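Local coordinates for superoxide dismutase [Fe] (Sulfolobus solfataricus, PDB 1WB7), which destroys superoxide radicals in the cytoplasm, using one iron ion per subunit to convert them into hydrogen peroxide and oxygen, at residues 81-86 with 150-155; 125-130 with 134-139; 165-170 with 193-198. The protein carries 1 engineered substitution. All coordinates share one frame; numbering follows the deposited sequence.

Contact 1: residues 81-86 with 150-155; sequences HKLHAL and MTFENH. With FE (Fe (III) ion), chain C.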
loop_
_atom_site.group_PDB
_atom_site.type_symbol
_atom_site.label_atom_id
_atom_site.label_comp_id
_atom_site.label_asym_id
_atom_site.label_seq_id
_atom_site.Cartn_x
_atom_site.Cartn_y
_atom_site.Cartn_z
ATOM N N HIS A 81 0.053 2.915 17.917
ATOM C CA HIS A 81 0.431 3.005 19.320
ATOM C C HIS A 81 1.946 2.901 19.517
ATOM O O HIS A 81 2.570 3.780 20.115
ATOM C CB HIS A 81 -0.264 1.898 20.114
ATOM C CG HIS A 81 0.369 1.621 21.441
ATOM N ND1 HIS A 81 0.543 2.596 22.401
ATOM C CD2 HIS A 81 0.889 0.486 21.962
ATOM C CE1 HIS A 81 1.146 2.072 23.453
ATOM N NE2 HIS A 81 1.367 0.794 23.213
ATOM N N LYS A 82 2.537 1.824 19.010
ATOM C CA LYS A 82 3.969 1.608 19.161
ATOM C C LYS A 82 4.825 2.750 18.629
ATOM O O LYS A 82 5.745 3.205 19.311
ATOM C CB LYS A 82 4.379 0.291 18.492
ATOM C CG LYS A 82 3.856 -0.940 19.211
ATOM C CD LYS A 82 4.293 -2.224 18.510
ATOM C CE LYS A 82 3.877 -3.468 19.297
ATOM N NZ LYS A 82 4.586 -3.598 20.618
ATOM N N LEU A 83 4.527 3.223 17.423
ATOM C CA LEU A 83 5.303 4.306 16.833
ATOM C C LEU A 83 5.190 5.621 17.607
ATOM O O LEU A 83 6.175 6.344 17.748
ATOM C CB LEU A 83 4.897 4.510 15.372
ATOM C CG LEU A 83 5.211 3.319 14.458
ATOM C CD1 LEU A 83 4.839 3.664 13.023
ATOM C CD2 LEU A 83 6.695 2.967 14.564
ATOM N N HIS A 84 4.003 5.941 18.111
ATOM C CA HIS A 84 3.865 7.166 18.878
ATOM C C HIS A 84 4.622 7.031 20.198
ATOM O O HIS A 84 5.250 7.984 20.663
ATOM C CB HIS A 84 2.388 7.498 19.126
ATOM C CG HIS A 84 1.711 8.118 17.943
ATOM N ND1 HIS A 84 1.235 7.378 16.885
ATOM C CD2 HIS A 84 1.468 9.415 17.633
ATOM C CE1 HIS A 84 0.728 8.191 15.972
ATOM N NE2 HIS A 84 0.858 9.433 16.401
ATOM N N ALA A 85 4.578 5.839 20.787
ATOM C CA ALA A 85 5.278 5.591 22.042
ATOM C C ALA A 85 6.775 5.801 21.830
ATOM O O ALA A 85 7.471 6.302 22.708
ATOM C CB ALA A 85 5.010 4.167 22.527
ATOM N N LEU A 86 7.274 5.404 20.665
ATOM C CA LEU A 86 8.684 5.589 20.359
ATOM C C LEU A 86 8.946 7.067 20.114
ATOM O O LEU A 86 9.964 7.616 20.536
ATOM C CB LEU A 86 9.073 4.795 19.111
ATOM C CG LEU A 86 9.132 3.275 19.220
ATOM C CD1 LEU A 86 9.522 2.708 17.876
ATOM C CD2 LEU A 86 10.141 2.859 20.297
ATOM N N MET A 150 14.547 5.024 6.440
ATOM C CA MET A 150 13.338 4.513 5.818
ATOM C C MET A 150 12.168 5.442 6.075
ATOM O O MET A 150 12.112 6.111 7.104
ATOM C CB MET A 150 13.010 3.121 6.369
ATOM C CG MET A 150 11.773 2.451 5.765
ATOM S SD MET A 150 11.861 2.247 3.970
ATOM C CE MET A 150 13.407 1.344 3.801
ATOM N N THR A 151 11.250 5.502 5.115
ATOM C CA THR A 151 10.043 6.299 5.282
ATOM C C THR A 151 8.881 5.309 5.266
ATOM O O THR A 151 8.844 4.391 4.439
ATOM C CB THR A 151 9.834 7.355 4.145
ATOM O OG1 THR A 151 9.936 6.721 2.863
ATOM C CG2 THR A 151 10.855 8.483 4.254
ATOM N N PHE A 152 7.960 5.480 6.208
ATOM C CA PHE A 152 6.772 4.631 6.306
ATOM C C PHE A 152 5.623 5.414 5.677
ATOM O O PHE A 152 5.590 6.643 5.753
ATOM C CB PHE A 152 6.367 4.382 7.769
ATOM C CG PHE A 152 7.371 3.612 8.588
ATOM C CD1 PHE A 152 7.214 3.529 9.973
ATOM C CD2 PHE A 152 8.464 2.981 8.000
ATOM C CE1 PHE A 152 8.131 2.833 10.762
ATOM C CE2 PHE A 152 9.384 2.282 8.782
ATOM C CZ PHE A 152 9.219 2.207 10.164
ATOM N N GLU A 153 4.695 4.705 5.051
ATOM C CA GLU A 153 3.507 5.343 4.499
ATOM C C GLU A 153 2.437 4.835 5.465
ATOM O O GLU A 153 2.339 3.630 5.723
ATOM C CB GLU A 153 3.273 4.900 3.054
ATOM C CG GLU A 153 4.353 5.455 2.130
ATOM C CD GLU A 153 4.289 4.919 0.715
ATOM O OE1 GLU A 153 5.362 4.821 0.088
ATOM O OE2 GLU A 153 3.183 4.604 0.221
ATOM N N ASN A 154 1.664 5.764 6.021
ATOM C CA ASN A 154 0.667 5.445 7.035
ATOM C C ASN A 154 1.515 4.901 8.200
ATOM O O ASN A 154 2.713 5.167 8.258
ATOM C CB ASN A 154 -0.334 4.396 6.541
ATOM C CG ASN A 154 -1.626 4.394 7.360
ATOM O OD1 ASN A 154 -1.600 4.554 8.584
ATOM N ND2 ASN A 154 -2.758 4.206 6.690
ATOM N N HIS A 155 0.929 4.145 9.119
ATOM C CA HIS A 155 1.699 3.626 10.253
ATOM C C HIS A 155 2.297 2.240 10.019
ATOM O O HIS A 155 3.208 1.827 10.726
ATOM C CB HIS A 155 0.814 3.507 11.505
ATOM C CG HIS A 155 0.155 4.785 11.923
ATOM N ND1 HIS A 155 0.861 5.929 12.220
ATOM C CD2 HIS A 155 -1.149 5.082 12.133
ATOM C CE1 HIS A 155 0.022 6.877 12.595
ATOM N NE2 HIS A 155 -1.204 6.389 12.551
HETATM FE FE FE C . 1.105 11.143 15.156
HETATM O O HOH W 1 0.964 9.712 13.262
#
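Leu-83 on helix 67-89 and His-155, just past the end of strand 147-153, bring the two backbones nearest, their CA atoms 7.5 Å apart. One turn of helix here faces a strand end and the loop that follows it, and no hydrogen bond joins the two backbones. Side chains do most of the touching, one of them against a backbone carbonyl. Leu-83 holds CG anti to its carbonyl carbon (chi1 -64°), and this sends the isobutyl fork into the angle between strand and loop. Its CD1 lies 3.9 Å from Phe-152 CD1, at the edge of the phenyl ring and near its plane, and 3.4 Å from the carbonyl O of His-155.

One residue further along the helix, His-84 binds the iron(III) ion through NE2, at 2.1 Å, alongside His-33, Asp-170 and His-174. Its other nitrogen, ND1, is hydrogen-bonded to Gly-80 O; with the metal bond on NE2, this fixes the rotation of the ring. His-84 CE1 then meets His-155 CE1 at 3.7 Å, the two ring planes inclined at 69°. His-155 is not a ligand; its ND1 is hydrogen-bonded to Trp-135 NE1.

Around the contact, Leu-83 also packs on Trp-135 of strand 134-140 and on Ile-165 and Ile-168 of strand 165-170, so helix 67-89 lies against all three strands of the sheet.

Contact 2: residues 125-130 with 134-139; sequences ETANSL and GWAVLY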
loop_
_atom_site.group_PDB
_atom_site.type_symbol
_atom_site.label_atom_id
_atom_site.label_comp_id
_atom_site.label_asym_id
_atom_site.label_seq_id
_atom_site.Cartn_x
_atom_site.Cartn_y
_atom_site.Cartn_z
ATOM N N GLU A 125 16.220 15.206 3.703
ATOM C CA GLU A 125 15.846 15.072 2.302
ATOM C C GLU A 125 14.895 13.894 2.113
ATOM O O GLU A 125 13.885 13.998 1.410
ATOM C CB GLU A 125 17.105 14.852 1.461
ATOM C CG GLU A 125 16.863 14.708 -0.026
ATOM C CD GLU A 125 18.106 14.232 -0.765
ATOM O OE1 GLU A 125 19.220 14.368 -0.213
ATOM O OE2 GLU A 125 17.968 13.733 -1.899
ATOM N N THR A 126 15.219 12.775 2.750
ATOM C CA THR A 126 14.404 11.577 2.636
ATOM C C THR A 126 13.057 11.773 3.323
ATOM O O THR A 126 12.024 11.354 2.803
ATOM C CB THR A 126 15.138 10.360 3.231
ATOM O OG1 THR A 126 16.388 10.187 2.549
ATOM C CG2 THR A 126 14.318 9.098 3.056
ATOM N N ALA A 127 13.065 12.428 4.479
ATOM C CA ALA A 127 11.827 12.680 5.203
ATOM C C ALA A 127 10.884 13.556 4.373
ATOM O O ALA A 127 9.686 13.297 4.312
ATOM C CB ALA A 127 12.125 13.355 6.535
ATOM N N ASN A 128 11.425 14.588 3.732
ATOM C CA ASN A 128 10.598 15.482 2.932
ATOM C C ASN A 128 10.096 14.861 1.636
ATOM O O ASN A 128 9.131 15.346 1.056
ATOM C CB ASN A 128 11.348 16.780 2.612
ATOM C CG ASN A 128 11.551 17.655 3.836
ATOM O OD1 ASN A 128 10.656 17.795 4.667
ATOM N ND2 ASN A 128 12.727 18.260 3.944
ATOM N N SER A 129 10.740 13.790 1.184
ATOM C CA SER A 129 10.334 13.133 -0.053
ATOM C C SER A 129 9.120 12.234 0.156
ATOM O O SER A 129 8.513 11.764 -0.806
ATOM C CB SER A 129 11.477 12.278 -0.606
ATOM O OG SER A 129 11.641 11.093 0.163
ATOM N N LEU A 130 8.772 11.986 1.414
ATOM C CA LEU A 130 7.639 11.121 1.725
ATOM C C LEU A 130 6.339 11.608 1.100
ATOM O O LEU A 130 5.857 12.692 1.417
ATOM C CB LEU A 130 7.457 11.000 3.239
ATOM C CG LEU A 130 6.164 10.321 3.705
ATOM C CD1 LEU A 130 6.104 8.897 3.172
ATOM C CD2 LEU A 130 6.097 10.329 5.220
ATOM N N GLY A 134 2.876 9.663 7.086
ATOM C CA GLY A 134 3.652 8.511 7.491
ATOM C C GLY A 134 4.739 8.878 8.477
ATOM O O GLY A 134 4.543 9.747 9.332
ATOM N N TRP A 135 5.890 8.223 8.348
ATOM C CA TRP A 135 7.016 8.441 9.247
ATOM C C TRP A 135 8.356 8.335 8.536
ATOM O O TRP A 135 8.459 7.795 7.432
ATOM C CB TRP A 135 7.033 7.385 10.363
ATOM C CG TRP A 135 5.766 7.223 11.118
ATOM C CD1 TRP A 135 4.605 6.668 10.667
ATOM C CD2 TRP A 135 5.515 7.648 12.463
ATOM N NE1 TRP A 135 3.642 6.725 11.648
ATOM C CE2 TRP A 135 4.174 7.323 12.761
ATOM C CE3 TRP A 135 6.295 8.274 13.446
ATOM C CZ2 TRP A 135 3.589 7.604 14.004
ATOM C CZ3 TRP A 135 5.714 8.555 14.684
ATOM C CH2 TRP A 135 4.373 8.219 14.949
ATOM N N ALA A 136 9.385 8.848 9.200
ATOM C CA ALA A 136 10.751 8.765 8.708
ATOM C C ALA A 136 11.493 8.179 9.902
ATOM O O ALA A 136 11.371 8.680 11.022
ATOM C CB ALA A 136 11.288 10.142 8.366
ATOM N N VAL A 137 12.233 7.099 9.684
ATOM C CA VAL A 137 12.962 6.485 10.783
ATOM C C VAL A 137 14.383 6.108 10.410
ATOM O O VAL A 137 14.730 5.982 9.237
ATOM C CB VAL A 137 12.276 5.179 11.283
ATOM C CG1 VAL A 137 10.853 5.457 11.743
ATOM C CG2 VAL A 137 12.288 4.132 10.183
ATOM N N LEU A 138 15.201 5.937 11.437
ATOM C CA LEU A 138 16.569 5.497 11.258
ATOM C C LEU A 138 16.605 4.173 11.999
ATOM O O LEU A 138 16.379 4.117 13.216
ATOM C CB LEU A 138 17.570 6.465 11.888
ATOM C CG LEU A 138 19.009 5.977 11.689
ATOM C CD1 LEU A 138 19.315 5.946 10.194
ATOM C CD2 LEU A 138 19.990 6.890 12.418
ATOM N N TYR A 139 16.846 3.104 11.255
ATOM C CA TYR A 139 16.920 1.775 11.835
ATOM C C TYR A 139 18.362 1.431 12.127
ATOM O O TYR A 139 19.288 2.016 11.563
ATOM C CB TYR A 139 16.461 0.703 10.845
ATOM C CG TYR A 139 14.984 0.516 10.655
ATOM C CD1 TYR A 139 14.182 0.042 11.689
ATOM C CD2 TYR A 139 14.399 0.732 9.411
ATOM C CE1 TYR A 139 12.835 -0.220 11.484
ATOM C CE2 TYR A 139 13.050 0.472 9.195
ATOM C CZ TYR A 139 12.276 -0.005 10.235
ATOM O OH TYR A 139 10.951 -0.291 10.015
#
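A small contact without hydrogen bonds, methyl on methyl at Ala-127 and Ala-136 and methyl on main chain at Leu-130, joins the C-terminal part of helix 116-128 and the residues after it to the start of strand 134-140, the central strand of the antiparallel sheet, within the C-terminal domain. One touch is between two methyl groups: Ala-127 CB and Ala-136 CB are 3.8 Å apart. With nothing bulkier on either residue, the backbones draw together until their CA atoms are separated by only 5.4 Å.

Leu-130, beyond the helix, makes the second touch. Its CG stands anti to the backbone N (chi1 170°), and CD2 comes to rest against the main chain of the strand, 3.8 Å from Gly-134 N and equally near Trp-135 N. A beta carbon on Gly-134 would point at this methyl and come too close to it; the backbone angles of Gly-134, phi 160° and psi -143°, independently demand glycine. Trp-135 turns its indole from the helix toward the iron site, where NE1 is hydrogen-bonded to His-155 ND1.

With no hydrogen bond crossing, the contact rests on van der Waals fit; the two alanines and Gly-134 allow the close approach, and Leu-130 fills the rest.

Contact 3: residues 165-170 with 193-198; sequences IILILD and NVVNWD. With FE (Fe (III) ion), chain C.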
loop_
_atom_site.group_PDB
_atom_site.type_symbol
_atom_site.label_atom_id
_atom_site.label_comp_id
_atom_site.label_asym_id
_atom_site.label_seq_id
_atom_site.Cartn_x
_atom_site.Cartn_y
_atom_site.Cartn_z
ATOM N N ILE A 165 14.157 0.647 15.873
ATOM C CA ILE A 165 14.075 2.024 15.409
ATOM C C ILE A 165 14.886 2.852 16.398
ATOM O O ILE A 165 14.668 2.780 17.615
ATOM C CB ILE A 165 12.601 2.504 15.397
ATOM C CG1 ILE A 165 11.849 1.791 14.266
ATOM C CG2 ILE A 165 12.529 4.024 15.266
ATOM C CD1 ILE A 165 10.342 1.886 14.366
ATOM N N ILE A 166 15.832 3.628 15.879
ATOM C CA ILE A 166 16.690 4.451 16.724
ATOM C C ILE A 166 16.234 5.895 16.701
ATOM O O ILE A 166 16.232 6.581 17.724
ATOM C CB ILE A 166 18.146 4.376 16.240
ATOM C CG1 ILE A 166 18.599 2.919 16.239
ATOM C CG2 ILE A 166 19.042 5.231 17.126
ATOM C CD1 ILE A 166 18.493 2.252 17.600
ATOM N N LEU A 167 15.843 6.342 15.517
ATOM C CA LEU A 167 15.368 7.700 15.302
ATOM C C LEU A 167 13.989 7.586 14.661
ATOM O O LEU A 167 13.795 6.790 13.748
ATOM C CB LEU A 167 16.305 8.429 14.336
ATOM C CG LEU A 167 16.974 9.751 14.699
ATOM C CD1 LEU A 167 17.425 10.422 13.402
ATOM C CD2 LEU A 167 16.023 10.658 15.461
ATOM N N ILE A 168 13.026 8.366 15.132
ATOM C CA ILE A 168 11.702 8.309 14.539
ATOM C C ILE A 168 11.058 9.683 14.462
ATOM O O ILE A 168 11.011 10.423 15.448
ATOM C CB ILE A 168 10.774 7.324 15.301
ATOM C CG1 ILE A 168 9.389 7.318 14.643
ATOM C CG2 ILE A 168 10.687 7.698 16.776
ATOM C CD1 ILE A 168 8.540 6.104 15.003
ATOM N N LEU A 169 10.579 10.024 13.267
ATOM C CA LEU A 169 9.928 11.310 13.031
ATOM C C LEU A 169 8.508 11.105 12.508
ATOM O O LEU A 169 8.312 10.462 11.477
ATOM C CB LEU A 169 10.733 12.120 12.012
ATOM C CG LEU A 169 10.081 13.383 11.443
ATOM C CD1 LEU A 169 9.847 14.401 12.554
ATOM C CD2 LEU A 169 10.986 13.972 10.362
ATOM N N ASP A 170 7.524 11.649 13.216
ATOM C CA ASP A 170 6.127 11.529 12.803
ATOM C C ASP A 170 5.830 12.520 11.674
ATOM O O ASP A 170 6.049 13.727 11.817
ATOM C CB ASP A 170 5.194 11.821 13.981
ATOM C CG ASP A 170 3.733 11.548 13.652
ATOM O OD1 ASP A 170 3.419 11.254 12.478
ATOM O OD2 ASP A 170 2.892 11.628 14.571
ATOM N N ASN A 193 15.808 19.956 16.753
ATOM C CA ASN A 193 16.091 20.627 18.013
ATOM C C ASN A 193 15.584 19.916 19.264
ATOM O O ASN A 193 15.955 20.289 20.380
ATOM C CB ASN A 193 15.532 22.049 17.966
ATOM C CG ASN A 193 16.202 22.897 16.898
ATOM O OD1 ASN A 193 17.393 23.192 16.985
ATOM N ND2 ASN A 193 15.442 23.280 15.878
ATOM N N VAL A 194 14.741 18.902 19.095
ATOM C CA VAL A 194 14.228 18.179 20.257
ATOM C C VAL A 194 14.499 16.681 20.215
ATOM O O VAL A 194 13.940 15.927 21.008
ATOM C CB VAL A 194 12.706 18.410 20.446
ATOM C CG1 VAL A 194 12.446 19.873 20.746
ATOM C CG2 VAL A 194 11.945 17.985 19.205
ATOM N N VAL A 195 15.360 16.246 19.300
ATOM C CA VAL A 195 15.689 14.828 19.196
ATOM C C VAL A 195 16.439 14.389 20.450
ATOM O O VAL A 195 17.402 15.033 20.864
ATOM C CB VAL A 195 16.572 14.546 17.964
ATOM C CG1 VAL A 195 17.063 13.107 17.996
ATOM C CG2 VAL A 195 15.780 14.803 16.690
ATOM N N ASN A 196 15.993 13.291 21.050
ATOM C CA ASN A 196 16.622 12.777 22.254
ATOM C C ASN A 196 17.790 11.866 21.878
ATOM O O ASN A 196 17.679 10.636 21.913
ATOM C CB ASN A 196 15.607 11.999 23.089
ATOM C CG ASN A 196 16.080 11.773 24.518
ATOM O OD1 ASN A 196 17.280 11.690 24.783
ATOM N ND2 ASN A 196 15.131 11.660 25.444
ATOM N N TRP A 197 18.910 12.483 21.517
ATOM C CA TRP A 197 20.100 11.739 21.124
ATOM C C TRP A 197 20.630 10.794 22.188
ATOM O O TRP A 197 21.156 9.738 21.857
ATOM C CB TRP A 197 21.198 12.706 20.696
ATOM C CG TRP A 197 20.894 13.328 19.384
ATOM C CD1 TRP A 197 20.692 14.651 19.127
ATOM C CD2 TRP A 197 20.704 12.640 18.142
ATOM N NE1 TRP A 197 20.383 14.830 17.799
ATOM C CE2 TRP A 197 20.383 13.611 17.173
ATOM C CE3 TRP A 197 20.772 11.292 17.757
ATOM C CZ2 TRP A 197 20.129 13.282 15.838
ATOM C CZ3 TRP A 197 20.520 10.965 16.427
ATOM C CH2 TRP A 197 20.202 11.959 15.485
ATOM N N ASP A 198 20.498 11.167 23.458
ATOM C CA ASP A 198 20.971 10.309 24.544
ATOM C C ASP A 198 20.152 9.023 24.584
ATOM O O ASP A 198 20.708 7.928 24.706
ATOM C CB ASP A 198 20.866 11.033 25.894
ATOM C CG ASP A 198 21.916 12.121 26.060
ATOM O OD1 ASP A 198 21.858 12.850 27.077
ATOM O OD2 ASP A 198 22.801 12.248 25.185
HETATM FE FE FE C . 1.105 11.143 15.156
HETATM O O HOH W 1 0.964 9.712 13.262
#
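Leu-167 points toward 193-198 and divides its two methyls between Val-195 and Trp-197. CD2 takes the valine, meeting Val-195 CG1 at 3.7 Å, and the two side chains cross at about a right angle. CD1 turns to the tryptophan and lies 3.8 Å from Trp-197 CH2, on the six-membered end of the indole. The approach to that ring is oblique, with CG of the leucine also close to CH2 at 4.0 Å. The first torsion of Leu-167, -124°, falls away from the staggered positions.

Val-195 serves both neighbours. With CG1 anti to the backbone N (chi1 172°), this methyl touches Leu-167 and also sits 3.5 Å above the centre of one face of the Trp-197 indole, a CH-pi type of packing. Leucine, valine and indole thus form an apolar cluster, to which Trp-191 of helix 184-191 and Leu-138 of strand 134-140 add further cover on the leucine. An alanine in place of Leu-167 would remove the branch, CG with both methyls, and would probably open a gap beside the indole's outer end and leave Val-195 without its partner on the strand.

Asn-196, between the two partners, is the N-cap of helix 197-205, its OD1 bonded to Ala-199 N. On the strand, Ile-166 and Leu-167 both face Leu-138, forming a classic beta bulge. Three residues beyond Leu-167, Asp-170 binds iron through OD2 at 1.9 Å. The cluster thus ties the start of the last helix to the strand that carries a metal ligand, in the C-terminal alpha/beta domain of iron/manganese superoxide dismutases.

All three contacts are buried and none is a surface contact, yet they differ in chemistry with their place. Contact 1 lies nearest the centre of the chain and alone joins the alpha-hairpin domain to the C-terminal domain; contacts 2 and 3 stay inside the latter. Each reaches a different strand of one sheet: the central strand in contact 2, with the strands of contacts 1 and 3 on either side, bonded to it through pairs such as Phe-152 N to Trp-135 O. Contacts 1 and 3 each supply a ligand to the same iron. Contact 1 mixes apolar packing with histidines, contact 3 is apolar throughout, and contact 2 sets methyls against methyl and main chain.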